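Local structure of exopolygalacturonate lyase (Vibrio vulnificus, 5A29) at residues A[67-72]-A[564-569]; A[446-451]-A[456-461]. The protein probably cleaves pectic polysaccharides by beta-elimination, as a metal-binding family 2 polysaccharide lyase that holds a manganese ion in this structure. All coordinates share one frame; numbering follows the deposited sequence.

Contact 1: residues A[67-72]-A[564-569]; sequences KPVEWI and EIYKQT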
loop_
_atom_site.group_PDB
_atom_site.type_symbol
_atom_site.label_atom_id
_atom_site.label_comp_id
_atom_site.label_asym_id
_atom_site.label_seq_id
_atom_site.Cartn_x
_atom_site.Cartn_y
_atom_site.Cartn_z
ATOM N N LYS A 67 11.835 -23.946 -6.242
ATOM C CA LYS A 67 10.722 -24.496 -5.453
ATOM C C LYS A 67 10.007 -23.325 -4.754
ATOM O O LYS A 67 10.707 -22.389 -4.336
ATOM C CB LYS A 67 11.260 -25.394 -4.337
ATOM C CG LYS A 67 12.087 -26.582 -4.838
ATOM C CD LYS A 67 11.337 -27.274 -5.965
ATOM C CE LYS A 67 10.401 -28.331 -5.420
ATOM N NZ LYS A 67 11.232 -29.374 -4.756
ATOM N N PRO A 68 8.707 -23.475 -4.507
ATOM C CA PRO A 68 7.950 -22.485 -3.680
ATOM C C PRO A 68 8.476 -22.337 -2.268
ATOM O O PRO A 68 8.961 -23.334 -1.653
ATOM C CB PRO A 68 6.539 -23.059 -3.659
ATOM C CG PRO A 68 6.428 -23.903 -4.890
ATOM C CD PRO A 68 7.807 -24.521 -5.048
ATOM N N VAL A 69 8.416 -21.111 -1.748
ATOM C CA VAL A 69 9.041 -20.802 -0.470
ATOM C C VAL A 69 8.172 -21.355 0.670
ATOM O O VAL A 69 7.004 -21.707 0.455
ATOM C CB VAL A 69 9.293 -19.306 -0.283
ATOM C CG1 VAL A 69 10.343 -18.779 -1.266
ATOM C CG2 VAL A 69 7.948 -18.544 -0.366
ATOM N N GLU A 70 8.779 -21.470 1.862
ATOM C CA GLU A 70 8.146 -22.135 2.993
ATOM C C GLU A 70 8.143 -21.278 4.251
ATOM O O GLU A 70 9.132 -20.657 4.580
ATOM C CB GLU A 70 8.953 -23.433 3.321
ATOM C CG GLU A 70 8.792 -24.479 2.251
ATOM C CD GLU A 70 9.641 -25.725 2.518
ATOM O OE1 GLU A 70 10.611 -25.670 3.309
ATOM O OE2 GLU A 70 9.307 -26.760 1.942
ATOM N N TRP A 71 7.034 -21.300 4.984
ATOM C CA TRP A 71 7.086 -20.814 6.389
ATOM C C TRP A 71 7.701 -21.937 7.229
ATOM O O TRP A 71 7.297 -23.097 7.053
ATOM C CB TRP A 71 5.652 -20.543 6.923
ATOM C CG TRP A 71 5.694 -19.765 8.223
ATOM C CD1 TRP A 71 5.647 -20.276 9.477
ATOM C CD2 TRP A 71 5.849 -18.331 8.366
ATOM N NE1 TRP A 71 5.784 -19.251 10.416
ATOM C CE2 TRP A 71 5.886 -18.051 9.757
ATOM C CE3 TRP A 71 5.949 -17.261 7.445
ATOM C CZ2 TRP A 71 6.011 -16.763 10.262
ATOM C CZ3 TRP A 71 6.068 -15.952 7.951
ATOM C CH2 TRP A 71 6.077 -15.715 9.346
ATOM N N ILE A 72 8.645 -21.592 8.106
ATOM C CA ILE A 72 9.209 -22.546 9.049
ATOM C C ILE A 72 8.689 -22.235 10.453
ATOM O O ILE A 72 8.995 -21.175 11.009
ATOM C CB ILE A 72 10.734 -22.462 9.063
ATOM C CG1 ILE A 72 11.257 -22.839 7.663
ATOM C CG2 ILE A 72 11.316 -23.431 10.124
ATOM C CD1 ILE A 72 12.728 -22.509 7.503
ATOM N N GLU A 564 12.471 -12.681 6.769
ATOM C CA GLU A 564 12.909 -14.081 7.024
ATOM C C GLU A 564 12.984 -14.877 5.728
ATOM O O GLU A 564 13.734 -15.869 5.659
ATOM C CB GLU A 564 11.960 -14.817 7.992
ATOM C CG GLU A 564 11.902 -14.129 9.382
ATOM C CD GLU A 564 13.277 -13.755 9.943
ATOM O OE1 GLU A 564 14.130 -14.651 10.113
ATOM O OE2 GLU A 564 13.545 -12.572 10.210
ATOM N N ILE A 565 12.163 -14.500 4.742
ATOM C CA ILE A 565 12.212 -15.119 3.418
ATOM C C ILE A 565 12.858 -14.211 2.345
ATOM O O ILE A 565 13.901 -14.553 1.773
ATOM C CB ILE A 565 10.850 -15.627 2.965
ATOM C CG1 ILE A 565 10.349 -16.692 3.956
ATOM C CG2 ILE A 565 10.882 -16.083 1.498
ATOM C CD1 ILE A 565 8.926 -17.165 3.762
ATOM N N TYR A 566 12.273 -13.033 2.103
ATOM C CA TYR A 566 12.576 -12.288 0.903
ATOM C C TYR A 566 13.847 -11.479 0.968
ATOM O O TYR A 566 14.271 -10.928 -0.084
ATOM C CB TYR A 566 11.352 -11.438 0.417
ATOM C CG TYR A 566 10.193 -12.351 0.096
ATOM C CD1 TYR A 566 10.214 -13.154 -1.050
ATOM C CD2 TYR A 566 9.131 -12.497 0.982
ATOM C CE1 TYR A 566 9.169 -13.988 -1.356
ATOM C CE2 TYR A 566 8.084 -13.329 0.696
ATOM C CZ TYR A 566 8.135 -14.089 -0.471
ATOM O OH TYR A 566 7.115 -14.927 -0.772
ATOM N N LYS A 567 14.485 -11.419 2.141
ATOM C CA LYS A 567 15.808 -10.775 2.237
ATOM C C LYS A 567 16.980 -11.775 2.433
ATOM O O LYS A 567 18.117 -11.352 2.527
ATOM C CB LYS A 567 15.882 -9.718 3.371
ATOM C CG LYS A 567 15.027 -8.487 3.101
ATOM C CD LYS A 567 15.240 -7.501 4.222
ATOM C CE LYS A 567 14.559 -6.229 3.850
ATOM N NZ LYS A 567 14.835 -5.243 4.932
ATOM N N GLN A 568 16.677 -13.043 2.410
ATOM C CA GLN A 568 17.747 -14.078 2.432
ATOM C C GLN A 568 18.626 -13.974 1.145
ATOM O O GLN A 568 18.154 -13.606 0.023
ATOM C CB GLN A 568 17.095 -15.466 2.529
ATOM C CG GLN A 568 16.334 -15.683 3.835
ATOM C CD GLN A 568 17.165 -15.259 5.050
ATOM O OE1 GLN A 568 18.192 -15.868 5.313
ATOM N NE2 GLN A 568 16.756 -14.168 5.756
ATOM N N THR A 569 19.908 -14.270 1.295
ATOM C CA THR A 569 20.817 -14.107 0.166
ATOM C C THR A 569 21.208 -15.506 -0.289
ATOM O O THR A 569 20.978 -16.493 0.429
ATOM C CB THR A 569 22.035 -13.267 0.508
ATOM O OG1 THR A 569 22.594 -13.759 1.718
ATOM C CG2 THR A 569 21.654 -11.771 0.683
#
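V69 meets I565 and Y566 in a small, largely apolar contact that packs the chain's C-terminal tail against V69, just before strand 70-72, and against the carbonyl of E70, its first residue. That strand is an outermost one, within this chain, of the four-stranded antiparallel sheet. The closest CA atoms are those of V69 and I565, 7.6 Å apart. Neither a hydrogen bond nor a salt bridge spans the two segments, and only about 195 Å² is buried, so the contact rests on van der Waals packing.

V69 divides its isopropyl group between two neighbours. CG1 lies 3.9 Å from CG2 of I565, while CG2 approaches the phenol end of Y566, 3.7 Å from its OH and obliquely to the ring. I565 works in two directions as well. Chi1 of -61° puts its CG1 beside the backbone N and leaves CG2 anti to it. That methyl touches V69 and, within the 564-569 segment, the ring of Y566, standing 3.7 Å above the ring plane over its centre, a CH-pi-like placement. The longer branch, through CG1, runs across to the strand and brings CD1 of I565 to 3.6 Å from O of E70.

A type I turn from I565 to Q568, closed by Q568 N to I565 O at 3.2 Å, places I565 and Y566 beside V69, the first by its methyls and the second by its phenol end. The same carbonyl of I565 also accepts a bond from N514 ND2, and Q568 pairs through its backbone with L513. V69 has backbone bonds to G60 and I81, and I565 also rests on I81. The arrangement is a C-terminal turn packed against the beta-sheet of this lyase, away from the manganese site.

Contact 2: residues A[446-451]-A[456-461]; sequences GSLGND and PTLNMQ. With EDO (1,2-ethanediol), chain P.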
loop_
_atom_site.group_PDB
_atom_site.type_symbol
_atom_site.label_atom_id
_atom_site.label_comp_id
_atom_site.label_asym_id
_atom_site.label_seq_id
_atom_site.Cartn_x
_atom_site.Cartn_y
_atom_site.Cartn_z
ATOM N N GLY A 446 16.816 15.164 -15.097
ATOM C CA GLY A 446 17.010 16.361 -15.931
ATOM C C GLY A 446 15.917 17.414 -15.653
ATOM O O GLY A 446 15.467 17.547 -14.515
ATOM N N SER A 447 15.487 18.158 -16.678
ATOM C CA SER A 447 14.537 19.290 -16.533
ATOM C C SER A 447 13.210 19.043 -17.203
ATOM O O SER A 447 13.147 18.913 -18.480
ATOM C CB SER A 447 15.102 20.601 -17.145
ATOM O OG SER A 447 16.323 20.844 -16.475
ATOM N N LEU A 448 12.121 19.139 -16.424
ATOM C CA LEU A 448 10.805 18.968 -17.036
ATOM C C LEU A 448 10.489 20.282 -17.792
ATOM O O LEU A 448 9.689 20.256 -18.732
ATOM C CB LEU A 448 9.681 18.797 -16.040
ATOM C CG LEU A 448 9.830 17.682 -14.988
ATOM C CD1 LEU A 448 8.527 17.506 -14.242
ATOM C CD2 LEU A 448 10.265 16.358 -15.635
ATOM N N GLY A 449 11.091 21.375 -17.343
ATOM C CA GLY A 449 10.794 22.759 -17.851
ATOM C C GLY A 449 9.814 23.529 -16.959
ATOM O O GLY A 449 9.262 22.976 -16.017
ATOM N N ASN A 450 9.534 24.780 -17.315
ATOM C CA ASN A 450 8.892 25.711 -16.393
ATOM C C ASN A 450 7.429 25.492 -16.334
ATOM O O ASN A 450 6.820 25.879 -15.364
ATOM C CB ASN A 450 9.121 27.176 -16.844
ATOM C CG ASN A 450 10.565 27.612 -16.679
ATOM O OD1 ASN A 450 11.264 27.160 -15.763
ATOM N ND2 ASN A 450 11.008 28.541 -17.532
ATOM N N ASP A 451 6.840 24.857 -17.333
ATOM C CA ASP A 451 5.421 24.464 -17.181
ATOM C C ASP A 451 5.118 23.292 -18.091
ATOM O O ASP A 451 6.023 22.803 -18.778
ATOM C CB ASP A 451 4.481 25.669 -17.498
ATOM C CG ASP A 451 4.683 26.185 -18.902
ATOM O OD1 ASP A 451 4.950 25.378 -19.827
ATOM O OD2 ASP A 451 4.540 27.394 -19.100
ATOM N N PRO A 456 10.551 18.827 -22.457
ATOM C CA PRO A 456 11.501 18.557 -21.356
ATOM C C PRO A 456 12.892 18.275 -21.937
ATOM O O PRO A 456 12.970 18.035 -23.131
ATOM C CB PRO A 456 10.940 17.296 -20.727
ATOM C CG PRO A 456 10.189 16.596 -21.862
ATOM C CD PRO A 456 9.594 17.732 -22.652
ATOM N N THR A 457 13.945 18.384 -21.124
ATOM C CA THR A 457 15.314 17.949 -21.459
ATOM C C THR A 457 15.672 16.837 -20.455
ATOM O O THR A 457 16.089 17.112 -19.329
ATOM C CB THR A 457 16.308 19.135 -21.339
ATOM O OG1 THR A 457 15.905 20.140 -22.282
ATOM C CG2 THR A 457 17.726 18.704 -21.711
ATOM N N LEU A 458 15.413 15.595 -20.830
ATOM C CA LEU A 458 15.480 14.475 -19.871
ATOM C C LEU A 458 16.794 13.694 -20.017
ATOM O O LEU A 458 17.410 13.650 -21.098
ATOM C CB LEU A 458 14.323 13.521 -20.088
ATOM C CG LEU A 458 12.964 14.206 -19.990
ATOM C CD1 LEU A 458 11.848 13.254 -20.398
ATOM C CD2 LEU A 458 12.810 14.739 -18.573
ATOM N N ASN A 459 17.186 13.042 -18.935
ATOM C CA ASN A 459 18.441 12.267 -18.850
ATOM C C ASN A 459 18.185 10.858 -19.383
ATOM O O ASN A 459 17.608 10.007 -18.691
ATOM C CB ASN A 459 18.844 12.183 -17.376
ATOM C CG ASN A 459 20.177 11.468 -17.146
ATOM O OD1 ASN A 459 20.843 10.970 -18.083
ATOM N ND2 ASN A 459 20.517 11.337 -15.886
ATOM N N MET A 460 18.631 10.572 -20.607
ATOM C CA MET A 460 18.401 9.247 -21.202
ATOM C C MET A 460 19.450 8.209 -20.757
ATOM O O MET A 460 19.369 7.059 -21.163
ATOM C CB MET A 460 18.436 9.325 -22.740
ATOM C CG MET A 460 17.526 10.375 -23.304
ATOM S SD MET A 460 15.806 9.965 -22.865
ATOM C CE MET A 460 14.958 11.492 -23.393
ATOM N N GLN A 461 20.414 8.622 -19.944
ATOM C CA GLN A 461 21.386 7.704 -19.353
ATOM C C GLN A 461 21.149 7.507 -17.863
ATOM O O GLN A 461 22.037 7.023 -17.166
ATOM C CB GLN A 461 22.861 8.208 -19.550
ATOM C CG GLN A 461 23.348 8.171 -21.011
ATOM C CD GLN A 461 22.727 9.284 -21.849
ATOM O OE1 GLN A 461 22.579 10.423 -21.383
ATOM N NE2 GLN A 461 22.326 8.957 -23.081
HETATM C C1 EDO P . 14.279 21.947 -20.187
HETATM O O1 EDO P . 13.447 21.672 -21.328
HETATM C C2 EDO P . 14.162 23.399 -19.726
HETATM O O2 EDO P . 13.183 24.066 -20.531
#
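S447 and T457 carry nearly equal first torsions, chi1 -58° and -62°, with different results: in T457 the torsion turns OG1 toward a bound ethanediol, whereas in S447 it leaves CB, not OG, against it. As a hydrogen-bonded antiparallel pair, the two residues send their side chains to the same face, where this diol, probably from the crystallisation liquor, has settled. Its O1 donates to OG1 of T457 at 3.0 Å, and its C1 packs 3.4 Å from CB of S447.

The pairing rests on two backbone bonds. S447 N reaches T457 O at 2.9 Å with an N-H...O angle of 163°, and T457 N returns a bond to S447 O at 2.8 Å. That carbonyl O is also approached by CA of P456, at 3.3 Å. Beside the pair, G446 faces L458 without bonding to it; lacking a side chain, G446 lets its CA lie 3.6 Å from O of T457.

Away from the diol, L448 and L458 touch through their CD2 methyls, 4.2 Å apart. Past the strand, N459 forms an Asx turn, its OD1 accepting from Q461 N at 3.0 Å from above the amide's carbonyl plane, while its ND2 binds G444 O. The motif is a two-stranded beta hairpin; its chemistry implies strands held by two reciprocal main-chain bonds, a polar S447/T457 face, and leucines packed on Y485 of helix 484-500.

From the N terminus, the chain first passes through residues 67-72 and later returns to them with its last turn, so contact 1 closes a loop of 491 residues. Contact 2 is nested inside that loop and closes a very short one: residues 446-451 and 456-461 are separated by four residues. The first ties the C-terminal tail to an N-terminal sheet; the second completes a hairpin that follows helix 430-442 and rests its leucines on helix 484-500. The two do not touch: their centres lie 41 Å apart and their nearest atoms about 26 Å. Both lie away from the annotated metal and tartrate sites.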